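Local structure of 3-methylornithine synthase (Methanosarcina barkeri, 3T7V) at residues L139-M144 against A339-F344. The protein catalyses the radical-based isomerisation of L-lysine to (3R)-3-methyl-D-ornithine, a step of pyrrolysine biosynthesis, using a [4Fe-4S] cluster and S-adenosyl-L-methionine. Sequence-based numbering, arbitrary orientation.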
loop_
_atom_site.group_PDB
_atom_site.type_symbol
_atom_site.label_atom_id
_atom_site.label_comp_id
_atom_site.label_asym_id
_atom_site.label_seq_id
_atom_site.Cartn_x
_atom_site.Cartn_y
_atom_site.Cartn_z
ATOM N N LEU A 139 -13.058 12.861 11.565
ATOM C CA LEU A 139 -11.979 12.124 12.247
ATOM C C LEU A 139 -10.780 12.928 12.701
ATOM O O LEU A 139 -10.086 12.557 13.640
ATOM C CB LEU A 139 -11.432 11.019 11.272
ATOM C CG LEU A 139 -12.445 9.964 10.865
ATOM C CD1 LEU A 139 -11.770 8.973 9.871
ATOM C CD2 LEU A 139 -12.942 9.264 12.107
ATOM N N GLY A 140 -10.483 13.994 11.995
ATOM C CA GLY A 140 -9.290 14.778 12.326
ATOM C C GLY A 140 -7.929 14.116 12.060
ATOM O O GLY A 140 -6.918 14.718 12.292
ATOM N N LEU A 141 -7.927 12.901 11.567
ATOM C CA LEU A 141 -6.717 12.082 11.423
ATOM C C LEU A 141 -6.108 12.383 10.104
ATOM O O LEU A 141 -6.746 12.894 9.144
ATOM C CB LEU A 141 -7.120 10.551 11.333
ATOM C CG LEU A 141 -7.527 9.922 12.691
ATOM C CD1 LEU A 141 -8.075 8.538 12.424
ATOM C CD2 LEU A 141 -6.280 9.861 13.604
ATOM N N PRO A 142 -4.810 12.111 9.973
ATOM C CA PRO A 142 -4.213 12.064 8.620
ATOM C C PRO A 142 -4.973 11.194 7.666
ATOM O O PRO A 142 -5.488 10.118 8.066
ATOM C CB PRO A 142 -2.818 11.457 8.878
ATOM C CG PRO A 142 -2.563 11.832 10.356
ATOM C CD PRO A 142 -3.902 11.657 11.012
ATOM N N ILE A 143 -5.142 11.692 6.474
ATOM C CA ILE A 143 -5.905 10.975 5.432
ATOM C C ILE A 143 -5.015 10.647 4.267
ATOM O O ILE A 143 -4.308 11.524 3.714
ATOM C CB ILE A 143 -7.082 11.845 4.887
ATOM C CG1 ILE A 143 -8.129 12.009 5.955
ATOM C CG2 ILE A 143 -7.745 11.195 3.633
ATOM C CD1 ILE A 143 -9.277 12.898 5.475
ATOM N N MET A 144 -5.017 9.374 3.888
ATOM C CA MET A 144 -4.404 8.930 2.630
ATOM C C MET A 144 -5.561 8.816 1.646
ATOM O O MET A 144 -6.637 8.324 2.009
ATOM C CB MET A 144 -3.768 7.544 2.821
ATOM C CG MET A 144 -3.389 6.889 1.487
ATOM S SD MET A 144 -2.483 5.327 1.899
ATOM C CE MET A 144 -0.905 6.010 2.028
ATOM N N ALA A 339 2.866 2.993 17.545
ATOM C CA ALA A 339 3.599 4.242 17.690
ATOM C C ALA A 339 2.758 5.392 18.286
ATOM O O ALA A 339 1.504 5.397 18.249
ATOM C CB ALA A 339 4.146 4.673 16.324
ATOM N N ARG A 340 3.473 6.441 18.747
ATOM C CA ARG A 340 2.788 7.673 19.159
ATOM C C ARG A 340 2.347 8.431 17.885
ATOM O O ARG A 340 3.030 8.370 16.845
ATOM C CB ARG A 340 3.747 8.603 19.863
ATOM C CG ARG A 340 4.094 8.156 21.297
ATOM C CD ARG A 340 4.777 9.332 21.977
ATOM N NE ARG A 340 5.255 8.892 23.286
ATOM C CZ ARG A 340 5.749 9.727 24.174
ATOM N NH1 ARG A 340 5.779 11.037 23.888
ATOM N NH2 ARG A 340 6.173 9.232 25.337
ATOM N N GLN A 341 1.241 9.141 18.000
ATOM C CA GLN A 341 0.767 9.943 16.881
ATOM C C GLN A 341 1.767 10.985 16.447
ATOM O O GLN A 341 1.901 11.214 15.249
ATOM C CB GLN A 341 -0.557 10.602 17.267
ATOM C CG GLN A 341 -1.243 11.182 15.949
ATOM C CD GLN A 341 -1.724 10.101 14.909
ATOM O OE1 GLN A 341 -1.946 8.950 15.298
ATOM N NE2 GLN A 341 -1.902 10.452 13.602
ATOM N N ALA A 342 2.512 11.603 17.374
ATOM C CA ALA A 342 3.415 12.652 16.977
ATOM C C ALA A 342 4.539 12.110 16.101
ATOM O O ALA A 342 5.090 12.849 15.222
ATOM C CB ALA A 342 4.021 13.331 18.216
ATOM N N ASP A 343 4.905 10.849 16.327
ATOM C CA ASP A 343 5.954 10.207 15.509
ATOM C C ASP A 343 5.502 9.983 14.101
ATOM O O ASP A 343 6.275 10.133 13.196
ATOM C CB ASP A 343 6.461 8.959 16.162
ATOM C CG ASP A 343 7.263 9.316 17.458
ATOM O OD1 ASP A 343 7.804 10.478 17.556
ATOM O OD2 ASP A 343 7.331 8.473 18.368
ATOM N N PHE A 344 4.212 9.663 13.944
ATOM C CA PHE A 344 3.636 9.573 12.606
ATOM C C PHE A 344 3.548 10.972 11.967
ATOM O O PHE A 344 3.912 11.141 10.790
ATOM C CB PHE A 344 2.233 8.919 12.641
ATOM C CG PHE A 344 1.753 8.651 11.254
ATOM C CD1 PHE A 344 0.688 9.360 10.697
ATOM C CD2 PHE A 344 2.389 7.682 10.432
ATOM C CE1 PHE A 344 0.287 9.196 9.380
ATOM C CE2 PHE A 344 1.954 7.467 9.120
ATOM C CZ PHE A 344 0.907 8.253 8.591
#
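Pro142 turns its ring toward the short C-terminal helix, where Gln341 and Phe344, one helical turn apart, receive it. Followed outward, its CB lies in the plane of the Phe344 ring at the edge, 3.9 Å from CE1. CG touches both partners, 4.0 Å from Phe344 CE1 and 3.6 Å from Gln341 NE2. CD, 3.5 Å from the same NE2, lies off the nitrogen end of the amide, moderately tilted from its plane. A proline suits this place, being compact, apolar and rigid just before strand 143-146 begins. Both helix residues hold CG anti to the backbone N (chi1 -167° in Gln341, -172° in Phe344), which carries the amide and the ring across to the proline. Gln341 NE2 meets Pro142 by van der Waals contact and lies near Leu141 CD2, while its hydrogen bonds go to His109 O and Glu345 OE2; a primary amide NH2 suits a place with two acceptors. Phe344, buried, also meets Phe60 edge-to-face and touches Met110 of strand 110-115 and His109. The contact brings helix 341-345 against the start of parallel strand 143-146, so that the C-terminal segment packs across the N-terminal ends of strands of the radical SAM TIM-barrel fold.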